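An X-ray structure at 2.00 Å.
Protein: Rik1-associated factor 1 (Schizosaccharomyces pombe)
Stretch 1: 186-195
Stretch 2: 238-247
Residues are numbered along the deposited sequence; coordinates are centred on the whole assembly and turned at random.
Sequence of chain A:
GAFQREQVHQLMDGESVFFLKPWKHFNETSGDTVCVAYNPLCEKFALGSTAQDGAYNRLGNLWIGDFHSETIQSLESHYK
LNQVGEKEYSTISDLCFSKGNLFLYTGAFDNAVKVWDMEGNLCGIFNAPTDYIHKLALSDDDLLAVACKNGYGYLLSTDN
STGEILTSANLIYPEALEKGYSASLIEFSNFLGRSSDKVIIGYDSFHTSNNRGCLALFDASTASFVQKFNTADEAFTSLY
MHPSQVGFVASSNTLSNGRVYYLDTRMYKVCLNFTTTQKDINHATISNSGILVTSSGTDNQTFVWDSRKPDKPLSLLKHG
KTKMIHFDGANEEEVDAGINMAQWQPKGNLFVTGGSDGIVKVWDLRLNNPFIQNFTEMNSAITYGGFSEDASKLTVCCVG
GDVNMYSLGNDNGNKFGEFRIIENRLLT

Stretch 1, residues 186-195: IEFSNFLGRS
Stretch 2 238-247: SLYMHPSQVG

Two strand-to-turn segments of one chain pack side by side through a mix of apolar and polar side chains and through bridging waters, with one weak direct hydrogen bond where their turns meet. The contact buries 501 Å², both sides summed. Strands 186-189 and 238-241 run in nearly the same direction, 23° apart, with axes 7.9 Å apart at closest approach; side chains and a water lie between them. Glu187 lies beside Leu239 (CA to CA 7.5 Å), and beyond the strands the two segments converge until Phe191 CA and Gln245 CA are 5.0 Å apart. The first segment turns in a type I' turn, Phe191 to Arg194, closed by Arg194 N to Phe191 O at 3.1 Å; the second turns in a type I turn, His242 to Gln245, closed by Gln245 N to His242 O at 2.7 Å.

In the strand half, Leu239 (m, t) points toward the first segment and places CD1 3.6 Å from Glu187 CG and 3.8 Å from Ile186 N. Glu187 (m, m) thus offers its aliphatic part to leucine, while its carboxylate reaches water 1, which donates weakly to Glu187 OE2 (3.2 Å) and accepts from Met241 N (2.8 Å). Met241 (t, p, p), long and flexible, curls its CE to 3.5 Å from Ser189 OG and 3.7 Å from Phe188 O.

At the turns, Gln245 (m, t, chi3 4°) has the largest area covered by the other segment. As the last residue of its turn it has positive phi (56/23), and its CB points toward the first segment. Leu192 N donates to Gln245 OE1 at 2.8 Å, but the 123° angle makes the bond weak. Leu192 (t, p) lays CD1 3.6 Å from Gln245 CD, and its CB is 3.8 Å from Ser244 O. Water 3 accepts from Asn190 N (2.9 Å) and donates weakly to Gln245 OE1 (2.6 Å). Asn190 (p) turns OD1 to Gly193 N (2.8 Å), bracing its own turn, where glycine suits the positive phi of 78°.

Water 2 joins Ser189 OG (2.8 Å), Phe191 N (3.1 Å) and Gln245 O (3.0 Å), accepting from the amide and donating to the carbonyl. Phe191 CA also makes a nearly linear CA-H...O contact with Gln245 O (3.5 Å, 170°). Phe191 (t) has positive phi (57/52); its CB points away, but its ring returns, edge first, to bring CE1 4.1 Å from Val246 CG1. Ser244 (p) braces the second turn: its OG is 2.9 Å from His242 ND1 and accepts from Val246 N at 3.2 Å.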

# COMPACT_ATOMS: atom_id res chain seq x y z
N ILE A 186 -9.11 0.17 -0.45
CA ILE A 186 -9.92 1.38 -0.24
C ILE A 186 -9.18 2.63 -0.67
O ILE A 186 -7.97 2.76 -0.41
CB ILE A 186 -10.40 1.44 1.25
CG1 ILE A 186 -11.74 2.19 1.40
CG2 ILE A 186 -9.30 2.06 2.19
CD1 ILE A 186 -12.48 1.86 2.73
N GLU A 187 -9.87 3.53 -1.36
CA GLU A 187 -9.29 4.81 -1.79
C GLU A 187 -10.36 5.91 -1.84
O GLU A 187 -11.52 5.65 -2.18
CB GLU A 187 -8.67 4.70 -3.21
CG GLU A 187 -7.65 3.58 -3.43
CD GLU A 187 -6.23 3.91 -2.93
OE1 GLU A 187 -5.49 2.95 -2.60
OE2 GLU A 187 -5.88 5.12 -2.88
N PHE A 188 -9.98 7.13 -1.52
CA PHE A 188 -10.84 8.27 -1.79
C PHE A 188 -10.71 8.76 -3.23
O PHE A 188 -9.65 8.59 -3.84
CB PHE A 188 -10.49 9.42 -0.86
CG PHE A 188 -11.00 9.24 0.55
CD1 PHE A 188 -12.32 9.53 0.87
CD2 PHE A 188 -10.15 8.79 1.56
CE1 PHE A 188 -12.80 9.37 2.21
CE2 PHE A 188 -10.62 8.63 2.88
CZ PHE A 188 -11.95 8.94 3.19
N SER A 189 -11.74 9.42 -3.74
CA SER A 189 -11.69 9.97 -5.08
C SER A 189 -12.50 11.26 -5.18
O SER A 189 -13.65 11.30 -4.72
CB SER A 189 -12.22 8.92 -6.07
OG SER A 189 -12.23 9.39 -7.40
N ASN A 190 -11.92 12.31 -5.77
CA ASN A 190 -12.66 13.57 -5.97
C ASN A 190 -12.21 14.38 -7.20
O ASN A 190 -12.51 15.58 -7.30
CB ASN A 190 -12.64 14.49 -4.73
CG ASN A 190 -11.25 14.98 -4.35
OD1 ASN A 190 -10.31 15.00 -5.17
ND2 ASN A 190 -11.11 15.42 -3.10
N PHE A 191 -11.52 13.75 -8.13
CA PHE A 191 -11.22 14.39 -9.42
C PHE A 191 -10.46 15.70 -9.17
O PHE A 191 -10.85 16.77 -9.64
CB PHE A 191 -12.53 14.60 -10.20
CG PHE A 191 -12.34 15.10 -11.61
CD1 PHE A 191 -11.31 14.62 -12.41
CD2 PHE A 191 -13.22 16.04 -12.15
CE1 PHE A 191 -11.14 15.09 -13.72
CE2 PHE A 191 -13.07 16.51 -13.46
CZ PHE A 191 -12.03 16.03 -14.25
N LEU A 192 -9.38 15.56 -8.39
CA LEU A 192 -8.50 16.66 -8.00
C LEU A 192 -9.26 17.82 -7.39
O LEU A 192 -9.02 18.97 -7.73
CB LEU A 192 -7.65 17.14 -9.19
CG LEU A 192 -6.31 17.82 -8.84
CD1 LEU A 192 -5.42 16.87 -8.04
CD2 LEU A 192 -5.56 18.30 -10.09
N GLY A 193 -10.18 17.52 -6.48
CA GLY A 193 -10.91 18.57 -5.78
C GLY A 193 -12.04 19.24 -6.55
O GLY A 193 -12.71 20.15 -6.03
N ARG A 194 -12.30 18.79 -7.78
CA ARG A 194 -13.37 19.37 -8.58
C ARG A 194 -14.76 18.75 -8.35
O ARG A 194 -15.74 19.29 -8.87
CB ARG A 194 -13.02 19.30 -10.07
CG ARG A 194 -11.77 20.12 -10.44
CD ARG A 194 -11.46 19.99 -11.91
NE ARG A 194 -10.76 18.75 -12.14
CZ ARG A 194 -9.50 18.62 -12.53
NH1 ARG A 194 -8.75 19.68 -12.83
NH2 ARG A 194 -9.01 17.40 -12.65
N SER A 195 -14.84 17.65 -7.59
CA SER A 195 -16.11 17.00 -7.28
C SER A 195 -16.18 16.69 -5.78
O SER A 195 -15.23 16.99 -5.04
CB SER A 195 -16.24 15.69 -8.10
OG SER A 195 -17.56 15.17 -8.02
N SER A 238 -5.70 -4.85 -6.11
CA SER A 238 -4.93 -3.63 -6.06
C SER A 238 -5.68 -2.45 -6.71
O SER A 238 -6.38 -2.64 -7.68
CB SER A 238 -3.60 -3.89 -6.80
OG SER A 238 -2.98 -2.70 -7.17
N LEU A 239 -5.51 -1.25 -6.15
CA LEU A 239 -6.17 -0.03 -6.61
C LEU A 239 -5.11 1.04 -6.69
O LEU A 239 -4.30 1.18 -5.75
CB LEU A 239 -7.22 0.47 -5.58
CG LEU A 239 -8.47 -0.33 -5.27
CD1 LEU A 239 -9.38 0.48 -4.27
CD2 LEU A 239 -9.28 -0.62 -6.51
N TYR A 240 -5.08 1.78 -7.79
CA TYR A 240 -4.07 2.81 -7.94
C TYR A 240 -4.67 4.03 -8.63
O TYR A 240 -5.19 3.90 -9.73
CB TYR A 240 -2.88 2.27 -8.75
CG TYR A 240 -1.78 3.25 -8.98
CD1 TYR A 240 -1.89 4.24 -9.95
CD2 TYR A 240 -0.60 3.19 -8.24
CE1 TYR A 240 -0.85 5.14 -10.19
CE2 TYR A 240 0.46 4.09 -8.48
CZ TYR A 240 0.31 5.07 -9.45
OH TYR A 240 1.32 5.99 -9.67
N MET A 241 -4.60 5.19 -7.98
CA MET A 241 -5.16 6.44 -8.51
C MET A 241 -4.06 7.26 -9.22
O MET A 241 -2.98 7.52 -8.66
CB MET A 241 -5.78 7.26 -7.36
CG MET A 241 -6.33 8.63 -7.78
SD MET A 241 -7.88 8.50 -8.75
CE MET A 241 -9.03 7.95 -7.47
N HIS A 242 -4.31 7.67 -10.47
CA HIS A 242 -3.36 8.55 -11.15
C HIS A 242 -3.19 9.86 -10.37
O HIS A 242 -4.15 10.37 -9.76
CB HIS A 242 -3.76 8.80 -12.60
CG HIS A 242 -2.66 9.36 -13.43
ND1 HIS A 242 -2.56 10.71 -13.72
CD2 HIS A 242 -1.60 8.77 -14.02
CE1 HIS A 242 -1.49 10.92 -14.46
NE2 HIS A 242 -0.89 9.76 -14.66
N PRO A 243 -1.96 10.40 -10.35
CA PRO A 243 -1.67 11.65 -9.62
C PRO A 243 -2.53 12.83 -10.09
O PRO A 243 -2.67 13.81 -9.37
CB PRO A 243 -0.19 11.94 -9.99
CG PRO A 243 0.38 10.64 -10.41
CD PRO A 243 -0.76 9.86 -11.03
N SER A 244 -3.07 12.75 -11.30
CA SER A 244 -3.97 13.80 -11.81
C SER A 244 -5.39 13.57 -11.32
O SER A 244 -6.26 14.42 -11.50
CB SER A 244 -3.99 13.79 -13.32
OG SER A 244 -4.74 12.67 -13.77
N GLN A 245 -5.61 12.40 -10.72
CA GLN A 245 -6.91 11.96 -10.23
C GLN A 245 -8.01 11.95 -11.31
O GLN A 245 -9.19 12.00 -10.99
CB GLN A 245 -7.30 12.81 -9.01
CG GLN A 245 -6.14 12.88 -7.93
CD GLN A 245 -6.48 13.75 -6.71
OE1 GLN A 245 -7.59 14.27 -6.59
NE2 GLN A 245 -5.51 13.91 -5.81
N VAL A 246 -7.64 11.86 -12.59
CA VAL A 246 -8.64 11.73 -13.66
C VAL A 246 -9.13 10.28 -13.79
O VAL A 246 -10.17 10.01 -14.41
CB VAL A 246 -8.08 12.23 -15.04
CG1 VAL A 246 -7.54 13.67 -14.92
CG2 VAL A 246 -7.00 11.29 -15.56
N GLY A 247 -8.39 9.34 -13.22
CA GLY A 247 -8.74 7.94 -13.36
C GLY A 247 -7.91 7.03 -12.48
O GLY A 247 -6.87 7.43 -11.95
O HOH W 1 -3.75 5.19 -5.26
O HOH W 2 -10.19 11.00 -8.30
O HOH W 3 -9.07 12.24 -5.85